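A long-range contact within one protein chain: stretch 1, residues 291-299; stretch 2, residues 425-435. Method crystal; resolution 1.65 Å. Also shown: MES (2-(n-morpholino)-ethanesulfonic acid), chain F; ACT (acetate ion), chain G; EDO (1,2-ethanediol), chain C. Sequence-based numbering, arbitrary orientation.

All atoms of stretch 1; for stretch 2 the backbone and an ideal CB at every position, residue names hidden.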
# COMPACT_ATOMS: atom_id res chain seq x y z
N TYR A 291 -5.23 16.90 -2.62
CA TYR A 291 -4.75 16.23 -3.83
C TYR A 291 -5.51 16.78 -5.04
O TYR A 291 -6.70 17.07 -4.95
CB TYR A 291 -5.01 14.72 -3.78
CG TYR A 291 -3.99 13.95 -2.98
CD1 TYR A 291 -4.01 13.98 -1.59
CD2 TYR A 291 -3.07 13.12 -3.60
CE1 TYR A 291 -3.09 13.25 -0.83
CE2 TYR A 291 -2.12 12.41 -2.87
CZ TYR A 291 -2.16 12.44 -1.48
OH TYR A 291 -1.23 11.72 -0.76
N MET A 292 -4.83 16.85 -6.20
CA MET A 292 -5.47 17.26 -7.44
C MET A 292 -6.56 16.27 -7.82
O MET A 292 -6.38 15.05 -7.63
CB MET A 292 -4.43 17.44 -8.55
CG MET A 292 -3.52 18.65 -8.25
SD MET A 292 -2.34 19.01 -9.56
CE MET A 292 -1.23 17.57 -9.41
N GLY A 293 -7.70 16.81 -8.25
CA GLY A 293 -8.89 16.04 -8.56
C GLY A 293 -9.92 16.15 -7.46
O GLY A 293 -11.09 15.82 -7.68
N TYR A 294 -9.51 16.62 -6.25
CA TYR A 294 -10.43 16.80 -5.13
C TYR A 294 -11.46 17.86 -5.51
O TYR A 294 -11.10 18.88 -6.11
CB TYR A 294 -9.69 17.28 -3.87
CG TYR A 294 -10.62 17.52 -2.70
CD1 TYR A 294 -10.99 16.48 -1.85
CD2 TYR A 294 -11.15 18.78 -2.45
CE1 TYR A 294 -11.86 16.69 -0.78
CE2 TYR A 294 -12.04 19.00 -1.40
CZ TYR A 294 -12.38 17.96 -0.56
OH TYR A 294 -13.22 18.18 0.50
N SER A 295 -12.73 17.64 -5.12
CA SER A 295 -13.80 18.61 -5.42
C SER A 295 -14.94 18.44 -4.43
O SER A 295 -15.45 17.33 -4.26
CB SER A 295 -14.31 18.42 -6.85
OG SER A 295 -15.62 18.93 -7.03
N ASP A 296 -15.37 19.54 -3.80
CA ASP A 296 -16.52 19.49 -2.88
C ASP A 296 -17.81 19.26 -3.66
O ASP A 296 -18.69 18.54 -3.18
CB ASP A 296 -16.64 20.79 -2.06
CG ASP A 296 -15.59 20.91 -0.98
OD1 ASP A 296 -15.41 19.93 -0.22
OD2 ASP A 296 -14.95 21.98 -0.88
N ALA A 297 -17.89 19.85 -4.86
CA ALA A 297 -19.04 19.80 -5.77
C ALA A 297 -19.33 18.39 -6.28
O ALA A 297 -20.50 18.08 -6.49
CB ALA A 297 -18.81 20.74 -6.95
N LYS A 298 -18.27 17.56 -6.52
CA LYS A 298 -18.39 16.19 -7.03
C LYS A 298 -18.35 15.11 -5.93
O LYS A 298 -18.31 13.91 -6.23
CB LYS A 298 -17.27 15.90 -8.05
CG LYS A 298 -17.22 16.86 -9.24
CD LYS A 298 -15.99 16.55 -10.10
CE LYS A 298 -15.58 17.71 -10.99
NZ LYS A 298 -14.46 17.31 -11.88
N ALA A 299 -18.33 15.54 -4.66
CA ALA A 299 -18.20 14.63 -3.51
C ALA A 299 -19.47 13.82 -3.23
O ALA A 299 -19.42 12.86 -2.44
CB ALA A 299 -17.76 15.41 -2.27
N UNK A 425 3.61 21.94 -14.51
CA UNK A 425 2.80 23.00 -13.89
C UNK A 425 1.52 22.48 -13.23
O UNK A 425 0.61 22.04 -13.94
CB UNK A 425 2.43 24.05 -14.94
N UNK A 426 1.42 22.57 -11.88
CA UNK A 426 0.25 22.11 -11.11
C UNK A 426 -1.05 22.87 -11.46
O UNK A 426 -2.14 22.29 -11.35
CB UNK A 426 0.54 22.26 -9.61
N UNK A 427 -0.96 24.12 -11.95
CA UNK A 427 -2.16 24.88 -12.38
C UNK A 427 -2.78 24.21 -13.63
O UNK A 427 -4.01 24.23 -13.82
CB UNK A 427 -1.80 26.34 -12.68
N UNK A 428 -1.93 23.59 -14.47
CA UNK A 428 -2.42 22.87 -15.66
C UNK A 428 -2.77 21.43 -15.26
O UNK A 428 -3.77 20.88 -15.71
CB UNK A 428 -1.38 22.88 -16.78
N UNK A 429 -1.98 20.84 -14.36
CA UNK A 429 -2.26 19.46 -13.92
C UNK A 429 -3.64 19.35 -13.27
O UNK A 429 -4.33 18.37 -13.50
CB UNK A 429 -1.19 18.99 -12.94
N UNK A 430 -4.06 20.36 -12.51
CA UNK A 430 -5.34 20.27 -11.80
C UNK A 430 -6.54 20.16 -12.79
O UNK A 430 -7.45 19.37 -12.52
CB UNK A 430 -5.51 21.49 -10.90
N UNK A 431 -6.48 20.84 -13.96
CA UNK A 431 -7.53 20.77 -14.98
C UNK A 431 -7.62 19.34 -15.54
O UNK A 431 -8.71 18.86 -15.86
CB UNK A 431 -7.26 21.77 -16.10
N UNK A 432 -6.46 18.69 -15.69
CA UNK A 432 -6.36 17.33 -16.21
C UNK A 432 -7.00 16.35 -15.22
O UNK A 432 -7.82 15.53 -15.62
CB UNK A 432 -4.90 16.96 -16.47
N UNK A 433 -6.61 16.42 -13.94
CA UNK A 433 -7.18 15.49 -12.94
C UNK A 433 -8.68 15.74 -12.72
O UNK A 433 -9.42 14.79 -12.47
CB UNK A 433 -6.44 15.63 -11.61
N UNK A 434 -9.13 17.01 -12.85
CA UNK A 434 -10.56 17.31 -12.73
C UNK A 434 -11.36 16.62 -13.85
O UNK A 434 -12.43 16.08 -13.60
CB UNK A 434 -10.79 18.82 -12.77
N UNK A 435 -10.82 16.64 -15.10
CA UNK A 435 -11.47 15.96 -16.22
C UNK A 435 -11.40 14.43 -16.02
O UNK A 435 -12.36 13.72 -16.33
CB UNK A 435 -10.81 16.36 -17.54
O1 MES F . -0.24 16.00 1.19
C2 MES F . -0.12 17.37 0.79
C3 MES F . -0.73 17.61 -0.58
N4 MES F . -0.09 16.70 -1.59
C5 MES F . -0.16 15.28 -1.13
C6 MES F . 0.43 15.15 0.26
C7 MES F . -0.72 16.92 -2.94
C8 MES F . -0.14 16.10 -4.03
S MES F . -0.71 16.57 -5.65
O1S MES F . -0.66 18.02 -5.69
O2S MES F . -2.06 16.05 -5.78
O3S MES F . 0.21 15.96 -6.59
C ACT G . -14.81 22.55 -5.33
O ACT G . -14.17 22.18 -4.31
OXT ACT G . -14.33 22.77 -6.44
CH3 ACT G . -16.32 22.71 -5.22
C1 EDO C . 5.28 21.10 -18.42
O1 EDO C . 5.08 20.27 -19.54
C2 EDO C . 4.10 22.08 -18.29
O2 EDO C . 4.33 22.84 -17.14

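Position 425 immediately precedes the helix, and its ideal CB has nothing of stretch 1 within 5.5 Å. Cap-forming residues such as Asp, Asn, Ser or Thr would suit it. It is D425, whose OD1 accepts a capping bond from the backbone N of residue 427 at 3.0 Å.

At position 426 CA-to-CB points sideways, and the ideal CB lies 4.3 Å from M292 SD. A long side chain could run along the methionine, and the MES sulfonate beyond would favour a positive end. K426 fits both: its CD lies 4.1 Å from M292 CE, and its NZ donates to MES O1S at 3.0 Å. The same MES accepts from M292 N through O2S at 2.9 Å, so this buffer molecule links the two stretches.

Positions 427 and 428 point away from stretch 1, which sets no requirement there; they are A427 and E428.

At 429 the ideal CB is 3.6 Å from M292 SD, with CA-to-CB sideways. Space beside the thioether would admit a long aliphatic or a cationic chain, the latter also favoured by the nearby sulfonate. R429 lays one face of its guanidinium against the methionine methyl, with NH2 3.5 Å from M292 CE.

Position 430 is also sideways, its ideal CB 4.2 Å from M292 SD. Val, Ile, Leu or Ala would suit this apolar neighbour. V430 brings CG2 to 4.0 Å from M292 CG.

Positions 431 and 432 are out of reach of stretch 1. They are K431, which forms a salt bridge with E428 (NZ to OE2, 3.6 Å), and I432.

Position 433 points toward stretch 1, with its ideal CB 3.8 Å from both M292 C and G293 N. The backbone is so near that a chain must turn along it, and an apolar or aromatic group could pack on M292. Y433 does so, CD2 lying 3.8 Å from M292 CB, while its OH accepts from R429 NH1 at 2.9 Å.

At 434 CA-to-CB is sideways, the ideal CB 4.1 Å from K298 NZ. Stretch 1 offers the K298 ammonium and the polar backbone N and O of G293, so a short acceptor, Asp, Asn or Ser, would suit. D434 sends OD1 to 3.7 Å from G293 CA, where it accepts from two waters. Water 1 also donates to G293 O and accepts from K298 NZ; water 2 accepts from G293 N and donates to Y294 O. These bridges matter because no direct hydrogen bond joins the stretches.

Position 435 points away; it is A435.

Stretch 2 (425-435) DKAERVKIYDA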
# COMPACT_ATOMS: atom_id res chain seq x y z
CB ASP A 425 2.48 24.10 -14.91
CG ASP A 425 1.69 25.29 -14.39
OD1 ASP A 425 1.51 25.39 -13.16
OD2 ASP A 425 1.27 26.12 -15.22
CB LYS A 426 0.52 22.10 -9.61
CG LYS A 426 1.48 20.97 -9.22
CD LYS A 426 1.25 20.37 -7.84
CE LYS A 426 2.11 19.13 -7.67
NZ LYS A 426 2.17 18.66 -6.27
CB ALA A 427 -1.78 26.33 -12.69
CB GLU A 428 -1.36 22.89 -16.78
CG GLU A 428 -1.19 24.27 -17.42
CD GLU A 428 -2.49 24.93 -17.88
OE1 GLU A 428 -3.22 24.30 -18.68
OE2 GLU A 428 -2.78 26.06 -17.42
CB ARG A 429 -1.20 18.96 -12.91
CG ARG A 429 0.17 18.67 -13.50
CD ARG A 429 1.07 18.03 -12.44
NE ARG A 429 0.84 16.59 -12.35
CZ ARG A 429 1.25 15.83 -11.35
NH1 ARG A 429 1.02 14.51 -11.37
NH2 ARG A 429 1.93 16.36 -10.33
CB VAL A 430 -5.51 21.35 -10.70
CG1 VAL A 430 -5.89 22.70 -11.25
CG2 VAL A 430 -6.49 20.88 -9.61
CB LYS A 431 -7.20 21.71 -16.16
CG LYS A 431 -7.10 23.19 -15.81
CD LYS A 431 -6.83 23.99 -17.09
CE LYS A 431 -6.54 25.45 -16.86
NZ LYS A 431 -6.27 26.15 -18.14
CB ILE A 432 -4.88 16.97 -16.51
CG1 ILE A 432 -4.31 17.89 -17.62
CG2 ILE A 432 -4.76 15.50 -16.90
CD1 ILE A 432 -2.78 17.98 -17.59
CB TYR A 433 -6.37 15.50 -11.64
CG TYR A 433 -4.99 14.90 -11.87
CD1 TYR A 433 -4.83 13.53 -12.10
CD2 TYR A 433 -3.86 15.71 -11.94
CE1 TYR A 433 -3.57 12.98 -12.35
CE2 TYR A 433 -2.60 15.17 -12.19
CZ TYR A 433 -2.46 13.81 -12.41
OH TYR A 433 -1.24 13.28 -12.72
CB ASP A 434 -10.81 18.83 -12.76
CG ASP A 434 -10.40 19.57 -11.50
OD1 ASP A 434 -10.29 18.93 -10.42
OD2 ASP A 434 -10.17 20.80 -11.59
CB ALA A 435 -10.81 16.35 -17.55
O HOH W 1 -12.46 17.12 -9.70
O HOH W 2 -9.00 19.42 -7.97
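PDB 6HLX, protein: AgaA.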